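Thermospermine synthase (Medicago truncatula, PDB 6BQ6) probably catalyses aminopropyl transfer from decarboxylated S-adenosylmethionine to spermidine, giving thermospermine and methylthioadenosine in plant polyamine synthesis. Local coordinates at residues A95-H99 and Y175-V179; G111-R117 and V147-F152. All coordinates share one frame; numbering follows the deposited sequence.

Interaction 1 (A95-H99 and Y175-V179); sequences ALLHH and YDVIV
The H99 imidazole and the D176 carboxylate are the flat groups here, and their planes lie 55° apart. A water sits at the ring edge, in its plane, 2.7 Å from H99 NE2. The same water donates to D176 OD1 over 2.8 Å, so it bridges the two side chains. The D176 backbone O meets the ring obliquely, 3.6 Å from H99 CD2. The contact belongs to the Rossmann-like core of the spermidine synthase family. It packs the end of helix 84-98 against strand 175-181, a central strand of the mixed sheet. The first torsion of H99 (chi1 -161°) sets CG anti to the backbone N and carries the ring over to D176. Both groups have further partners. H99 ND1 is hydrogen-bonded to M101 N, and D176 OD2 to the backbone N of K103 and of N104. With an alanine in place of H99, the water would probably lose one of its two partners and a gap would open beside D176 CB. The rest of the contact is apolar and buried. V177 points at the helix and spreads its two methyls along it. The L96 side chain crosses V177 obliquely, with CD1 lying 3.8 Å from V177 CG2. V177 CG1, anti to its own N, reaches A95 CB at 4.0 Å.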
ATOM      1  N   ALA B  95      16.202  11.019 -33.833  1.00 19.95           N
ATOM      2  CA  ALA B  95      16.423  10.203 -35.031  1.00 20.95           C
ATOM      3  C   ALA B  95      16.101  10.932 -36.300  1.00 20.54           C
ATOM      4  O   ALA B  95      16.927  11.026 -37.220  1.00 21.47           O
ATOM      5  CB  ALA B  95      15.649   8.906 -34.953  1.00 20.31           C
ATOM      6  N   LEU B  96      14.913  11.510 -36.382  1.00 20.77           N
ATOM      7  CA  LEU B  96      14.505  12.126 -37.668  1.00 21.06           C
ATOM      8  C   LEU B  96      15.341  13.373 -37.968  1.00 21.15           C
ATOM      9  O   LEU B  96      15.701  13.651 -39.118  1.00 21.05           O
ATOM     10  CB  LEU B  96      13.046  12.453 -37.716  1.00 21.35           C
ATOM     11  CG  LEU B  96      12.152  11.297 -38.207  1.00 21.57           C
ATOM     12  CD1 LEU B  96      12.131  10.110 -37.256  1.00 20.92           C
ATOM     13  CD2 LEU B  96      10.762  11.814 -38.492  1.00 21.84           C
ATOM     14  N   LEU B  97      15.695  14.119 -36.923  1.00 20.40           N
ATOM     15  CA  LEU B  97      16.486  15.302 -37.130  1.00 21.31           C
ATOM     16  C   LEU B  97      17.920  15.028 -37.586  1.00 21.84           C
ATOM     17  O   LEU B  97      18.508  15.858 -38.247  1.00 24.33           O
ATOM     18  CB  LEU B  97      16.493  16.183 -35.857  1.00 20.97           C
ATOM     19  CG  LEU B  97      15.145  16.776 -35.482  1.00 21.12           C
ATOM     20  CD1 LEU B  97      15.153  17.306 -34.064  1.00 20.70           C
ATOM     21  CD2 LEU B  97      14.745  17.889 -36.468  1.00 22.23           C
ATOM     22  N   HIS B  98      18.496  13.902 -37.213  1.00 21.76           N
ATOM     23  CA  HIS B  98      19.809  13.552 -37.627  1.00 22.51           C
ATOM     24  C   HIS B  98      19.807  13.031 -39.047  1.00 23.55           C
ATOM     25  O   HIS B  98      20.885  12.988 -39.659  1.00 25.91           O
ATOM     26  CB  HIS B  98      20.433  12.534 -36.699  1.00 22.62           C
ATOM     27  CG  HIS B  98      20.994  13.123 -35.422  1.00 22.17           C
ATOM     28  ND1 HIS B  98      20.218  13.437 -34.343  1.00 22.25           N
ATOM     29  CD2 HIS B  98      22.260  13.476 -35.085  1.00 23.29           C
ATOM     30  CE1 HIS B  98      20.969  13.957 -33.386  1.00 23.46           C
ATOM     31  NE2 HIS B  98      22.222  13.968 -33.798  1.00 23.32           N
ATOM     32  N   HIS B  99      18.630  12.668 -39.548  1.00 21.86           N
ATOM     33  CA  HIS B  99      18.489  12.198 -40.915  1.00 24.21           C
ATOM     34  C   HIS B  99      18.421  13.379 -41.885  1.00 25.50           C
ATOM     35  O   HIS B  99      17.834  14.426 -41.568  1.00 25.98           O
ATOM     36  CB  HIS B  99      17.215  11.382 -41.027  1.00 23.68           C
ATOM     37  CG  HIS B  99      17.224  10.499 -42.221  1.00 23.76           C
ATOM     38  ND1 HIS B  99      16.910  10.972 -43.471  1.00 24.09           N
ATOM     39  CD2 HIS B  99      17.580   9.203 -42.377  1.00 23.86           C
ATOM     40  CE1 HIS B  99      17.053  10.002 -44.355  1.00 23.89           C
ATOM     41  NE2 HIS B  99      17.475   8.916 -43.724  1.00 24.39           N
ATOM     42  N   TYR B 175      13.226   1.628 -45.171  1.00 22.06           N
ATOM     43  CA  TYR B 175      12.774   2.809 -44.468  1.00 21.26           C
ATOM     44  C   TYR B 175      13.943   3.695 -44.109  1.00 21.46           C
ATOM     45  O   TYR B 175      15.067   3.201 -43.802  1.00 21.89           O
ATOM     46  CB  TYR B 175      12.080   2.366 -43.137  1.00 20.84           C
ATOM     47  CG  TYR B 175      10.847   1.594 -43.434  1.00 20.98           C
ATOM     48  CD1 TYR B 175       9.667   2.256 -43.714  1.00 21.25           C
ATOM     49  CD2 TYR B 175      10.872   0.210 -43.516  1.00 21.71           C
ATOM     50  CE1 TYR B 175       8.506   1.569 -44.020  1.00 22.70           C
ATOM     51  CE2 TYR B 175       9.719  -0.482 -43.869  1.00 22.70           C
ATOM     52  CZ  TYR B 175       8.556   0.211 -44.110  1.00 22.99           C
ATOM     53  OH  TYR B 175       7.421  -0.509 -44.435  1.00 25.94           O
ATOM     54  N   ASP B 176      13.678   5.008 -44.075  1.00 21.21           N
ATOM     55  CA  ASP B 176      14.662   5.983 -43.602  1.00 21.80           C
ATOM     56  C   ASP B 176      14.916   5.912 -42.117  1.00 20.88           C
ATOM     57  O   ASP B 176      16.053   6.068 -41.672  1.00 20.37           O
ATOM     58  CB  ASP B 176      14.216   7.396 -44.001  1.00 22.11           C
ATOM     59  CG  ASP B 176      14.121   7.555 -45.516  1.00 23.82           C
ATOM     60  OD1 ASP B 176      15.121   7.246 -46.186  1.00 24.11           O
ATOM     61  OD2 ASP B 176      13.063   7.997 -46.002  1.00 24.13           O
ATOM     62  N   VAL B 177      13.864   5.673 -41.340  1.00 19.96           N
ATOM     63  CA  VAL B 177      14.036   5.506 -39.881  1.00 19.69           C
ATOM     64  C   VAL B 177      13.156   4.324 -39.491  1.00 19.21           C
ATOM     65  O   VAL B 177      12.070   4.150 -40.044  1.00 19.08           O
ATOM     66  CB  VAL B 177      13.620   6.785 -39.077  1.00 19.96           C
ATOM     67  CG1 VAL B 177      13.807   6.589 -37.592  1.00 20.45           C
ATOM     68  CG2 VAL B 177      14.424   7.996 -39.491  1.00 21.19           C
ATOM     69  N   ILE B 178      13.650   3.487 -38.573  1.00 17.36           N
ATOM     70  CA  ILE B 178      12.815   2.457 -37.939  1.00 16.97           C
ATOM     71  C   ILE B 178      12.890   2.752 -36.437  1.00 17.25           C
ATOM     72  O   ILE B 178      13.973   3.027 -35.848  1.00 16.92           O
ATOM     73  CB  ILE B 178      13.327   1.036 -38.255  1.00 17.29           C
ATOM     74  CG1 ILE B 178      13.146   0.770 -39.744  1.00 17.33           C
ATOM     75  CG2 ILE B 178      12.542  -0.013 -37.467  1.00 17.45           C
ATOM     76  CD1 ILE B 178      13.825  -0.485 -40.236  1.00 17.56           C
ATOM     77  N   VAL B 179      11.723   2.705 -35.820  1.00 17.48           N
ATOM     78  CA  VAL B 179      11.517   3.126 -34.438  1.00 17.13           C
ATOM     79  C   VAL B 179      11.080   1.905 -33.613  1.00 18.38           C
ATOM     80  O   VAL B 179      10.037   1.290 -33.909  1.00 19.28           O
ATOM     81  CB  VAL B 179      10.454   4.211 -34.332  1.00 16.74           C
ATOM     82  CG1 VAL B 179      10.250   4.596 -32.837  1.00 17.32           C
ATOM     83  CG2 VAL B 179      10.858   5.444 -35.157  1.00 17.15           C
TER
HETATM   84  O   HOH W   1      17.594   6.645 -45.133  1.00 25.44           O

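Interaction 2 (G111-R117 and V147-F152); sequences GEGSTAR and VNKEAF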
ATOM      1  N   GLY B 111       1.355   1.634 -30.966  1.00 28.50           N
ATOM      2  CA  GLY B 111       0.005   1.245 -30.600  1.00 26.73           C
ATOM      3  C   GLY B 111      -0.818   2.362 -30.032  1.00 25.88           C
ATOM      4  O   GLY B 111      -1.962   2.486 -30.324  1.00 26.25           O
ATOM      5  N   GLU B 112      -0.228   3.198 -29.198  1.00 24.59           N
ATOM      6  CA  GLU B 112      -0.988   4.276 -28.564  1.00 25.80           C
ATOM      7  C   GLU B 112      -1.305   5.419 -29.513  1.00 24.49           C
ATOM      8  O   GLU B 112      -2.270   6.170 -29.300  1.00 23.40           O
ATOM      9  CB  GLU B 112      -0.215   4.816 -27.368  1.00 28.22           C
ATOM     10  CG  GLU B 112       0.190   3.747 -26.397  1.00 30.93           C
ATOM     11  CD  GLU B 112       1.146   4.254 -25.332  1.00 35.71           C
ATOM     12  OE1 GLU B 112       1.157   5.483 -25.053  1.00 36.15           O
ATOM     13  OE2 GLU B 112       1.909   3.385 -24.796  1.00 41.04           O
ATOM     14  N   GLY B 113      -0.484   5.568 -30.548  1.00 22.97           N
ATOM     15  CA  GLY B 113      -0.623   6.605 -31.532  1.00 22.71           C
ATOM     16  C   GLY B 113       0.297   7.785 -31.297  1.00 21.79           C
ATOM     17  O   GLY B 113       0.383   8.660 -32.152  1.00 21.23           O
ATOM     18  N   SER B 114       0.953   7.848 -30.128  1.00 21.05           N
ATOM     19  CA  SER B 114       1.761   8.991 -29.794  1.00 20.38           C
ATOM     20  C   SER B 114       3.077   9.093 -30.557  1.00 19.75           C
ATOM     21  O   SER B 114       3.555  10.161 -30.894  1.00 19.12           O
ATOM     22  CB  SER B 114       1.981   9.101 -28.298  1.00 20.83           C
ATOM     23  OG  SER B 114       0.758   9.184 -27.623  1.00 22.41           O
ATOM     24  N   THR B 115       3.696   7.941 -30.809  1.00 19.77           N
ATOM     25  CA  THR B 115       4.863   7.892 -31.632  1.00 18.81           C
ATOM     26  C   THR B 115       4.534   8.346 -33.036  1.00 18.75           C
ATOM     27  O   THR B 115       5.241   9.160 -33.582  1.00 18.48           O
ATOM     28  CB  THR B 115       5.429   6.480 -31.589  1.00 19.45           C
ATOM     29  OG1 THR B 115       5.807   6.219 -30.232  1.00 20.10           O
ATOM     30  CG2 THR B 115       6.617   6.325 -32.466  1.00 20.14           C
ATOM     31  N   ALA B 116       3.461   7.797 -33.587  1.00 18.85           N
ATOM     32  CA  ALA B 116       2.983   8.197 -34.887  1.00 19.68           C
ATOM     33  C   ALA B 116       2.716   9.720 -34.908  1.00 19.04           C
ATOM     34  O   ALA B 116       3.114  10.399 -35.838  1.00 20.34           O
ATOM     35  CB  ALA B 116       1.721   7.446 -35.250  1.00 20.02           C
ATOM     36  N   ARG B 117       2.040  10.211 -33.877  1.00 18.82           N
ATOM     37  CA  ARG B 117       1.716  11.644 -33.787  1.00 19.95           C
ATOM     38  C   ARG B 117       2.984  12.498 -33.934  1.00 20.75           C
ATOM     39  O   ARG B 117       3.036  13.463 -34.721  1.00 19.86           O
ATOM     40  CB  ARG B 117       1.050  11.943 -32.444  1.00 20.27           C
ATOM     41  CG  ARG B 117       0.744  13.406 -32.251  1.00 20.77           C
ATOM     42  CD  ARG B 117       0.399  13.644 -30.820  1.00 21.94           C
ATOM     43  NE  ARG B 117       1.561  13.577 -29.946  1.00 22.06           N
ATOM     44  CZ  ARG B 117       1.613  12.964 -28.767  1.00 22.73           C
ATOM     45  NH1 ARG B 117       0.594  12.242 -28.308  1.00 23.05           N
ATOM     46  NH2 ARG B 117       2.734  13.072 -28.018  1.00 22.98           N
ATOM     47  N   VAL B 147      -5.769  12.961 -27.855  1.00 29.08           N
ATOM     48  CA  VAL B 147      -4.570  13.647 -28.316  1.00 28.47           C
ATOM     49  C   VAL B 147      -4.056  13.114 -29.672  1.00 27.68           C
ATOM     50  O   VAL B 147      -3.486  13.878 -30.454  1.00 28.01           O
ATOM     51  CB  VAL B 147      -3.455  13.654 -27.222  1.00 29.00           C
ATOM     52  CG1 VAL B 147      -2.925  12.238 -26.904  1.00 29.04           C
ATOM     53  CG2 VAL B 147      -2.326  14.568 -27.610  1.00 29.69           C
ATOM     54  N   ASN B 148      -4.302  11.832 -29.960  1.00 24.79           N
ATOM     55  CA  ASN B 148      -3.827  11.179 -31.163  1.00 23.72           C
ATOM     56  C   ASN B 148      -4.855  11.002 -32.261  1.00 24.59           C
ATOM     57  O   ASN B 148      -4.575  10.350 -33.270  1.00 22.86           O
ATOM     58  CB  ASN B 148      -3.188   9.845 -30.763  1.00 22.68           C
ATOM     59  CG  ASN B 148      -2.015  10.054 -29.826  1.00 21.46           C
ATOM     60  OD1 ASN B 148      -1.327  11.089 -29.907  1.00 21.47           O
ATOM     61  ND2 ASN B 148      -1.763   9.095 -28.952  1.00 21.38           N
ATOM     62  N   LYS B 149      -6.011  11.640 -32.127  1.00 26.05           N
ATOM     63  CA  LYS B 149      -7.081  11.426 -33.138  1.00 28.20           C
ATOM     64  C   LYS B 149      -6.680  11.899 -34.540  1.00 27.79           C
ATOM     65  O   LYS B 149      -6.911  11.156 -35.501  1.00 28.32           O
ATOM     66  CB  LYS B 149      -8.404  12.059 -32.679  1.00 31.38           C
ATOM     67  CG  LYS B 149      -9.631  11.476 -33.389  1.00 35.53           C
ATOM     68  CD  LYS B 149     -10.871  12.323 -33.179  1.00 38.84           C
ATOM     69  CE  LYS B 149     -11.985  11.991 -34.158  1.00 41.57           C
ATOM     70  NZ  LYS B 149     -13.334  12.097 -33.544  1.00 44.36           N
ATOM     71  N   GLU B 150      -6.091  13.096 -34.621  0.50 27.04           N
ATOM     72  CA  GLU B 150      -5.507  13.618 -35.856  0.50 27.22           C
ATOM     73  C   GLU B 150      -4.535  12.603 -36.465  0.50 26.60           C
ATOM     74  O   GLU B 150      -4.719  12.161 -37.602  0.50 26.47           O
ATOM     75  CB  GLU B 150      -4.825  14.976 -35.589  0.50 28.29           C
ATOM     76  CG  GLU B 150      -4.010  15.505 -36.759  0.50 29.83           C
ATOM     77  CD  GLU B 150      -3.407  16.903 -36.575  0.50 31.20           C
ATOM     78  OE1 GLU B 150      -2.869  17.262 -35.486  0.50 30.67           O
ATOM     79  OE2 GLU B 150      -3.446  17.650 -37.574  0.50 33.11           O
ATOM     80  N   ALA B 151      -3.553  12.197 -35.663  1.00 25.56           N
ATOM     81  CA  ALA B 151      -2.528  11.235 -36.082  1.00 24.72           C
ATOM     82  C   ALA B 151      -3.156   9.982 -36.707  1.00 25.03           C
ATOM     83  O   ALA B 151      -2.818   9.582 -37.853  1.00 25.58           O
ATOM     84  CB  ALA B 151      -1.653  10.862 -34.909  1.00 24.40           C
ATOM     85  N   PHE B 152      -4.113   9.396 -35.986  1.00 24.14           N
ATOM     86  CA  PHE B 152      -4.750   8.152 -36.435  1.00 25.76           C
ATOM     87  C   PHE B 152      -5.515   8.320 -37.724  1.00 27.41           C
ATOM     88  O   PHE B 152      -5.686   7.355 -38.463  1.00 29.68           O
ATOM     89  CB  PHE B 152      -5.668   7.564 -35.381  1.00 24.84           C
ATOM     90  CG  PHE B 152      -4.976   6.704 -34.399  1.00 24.68           C
ATOM     91  CD1 PHE B 152      -4.364   5.526 -34.819  1.00 25.44           C
ATOM     92  CD2 PHE B 152      -4.953   7.038 -33.069  1.00 25.42           C
ATOM     93  CE1 PHE B 152      -3.742   4.708 -33.908  1.00 25.35           C
ATOM     94  CE2 PHE B 152      -4.320   6.220 -32.164  1.00 24.91           C
ATOM     95  CZ  PHE B 152      -3.700   5.078 -32.586  1.00 25.39           C
TER
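N148 puts its amide into the turn that leads to helix 114-120 and is gripped there at both ends. Its ND2 gives two hydrogen bonds. The straighter one (162°) runs to S114 OG at 2.9 Å, close to the amide plane. The other goes to E112 O at 3.0 Å and is more bent; ND2 stands above the plane of that carbonyl. At the other end, R117 NH1 donates to N148 OD1 over 2.8 Å, in the carbonyl plane and on a lone pair, though OD1 is tilted somewhat out of the guanidinium plane. R117 is bent at chi3 (73°), which folds the guanidinium back beside the amide. S114 O lies over the centre of one guanidinium face.

Around these hydrogen bonds the packing is close. A151 CB rests 3.6 Å from R117 CA. F152 CZ comes within 3.6 Å of G113 CA, while G111 O lies at the ring edge, in its plane. A CB on G113 would clash with F152 CE2, sit tight against N148 CB and, at phi 99°, press on E112 O.

Further out, R117 NH2 forms a salt bridge with E84. T115 OG1 is hydrogen-bonded to D181, the predicted proton acceptor. G111, G113 and A116 fit the glycine-rich GxGxxA pattern of Rossmann-type folds. G111 lies beside D132, an adenosine-binding residue, and the E112 side chain approaches the bound thermospermine. The contact thus packs helix 149-153 against the glycine-rich loop beside the adenosine site. R117, though partly balanced by E84, would probably polarise the N148 amide and may strengthen the two bonds given by ND2.

Overall arrangement
After the N-terminal strands (29-80), helix 84-98 supplies 95-99 at its end. The chain then forms strand 104-107 and the turn 111-117 into helix 114-120. Strand 127-132 and helix 135-144 follow before 147-152 comes back against that turn, closing the shorter loop, interaction 2. After strand 157-161 and helix 164-169, strand 175-181 returns to 95-99 and closes the longer loop, interaction 1. Interaction 2 is therefore nested inside interaction 1. Their centres lie about 18 Å apart, yet they touch where V179 CG1 packs on T115 CG2. Interaction 1 ties helix 84-98 to a central strand; interaction 2 ties the glycine-rich loop and helix 114-120 to helix 149-153.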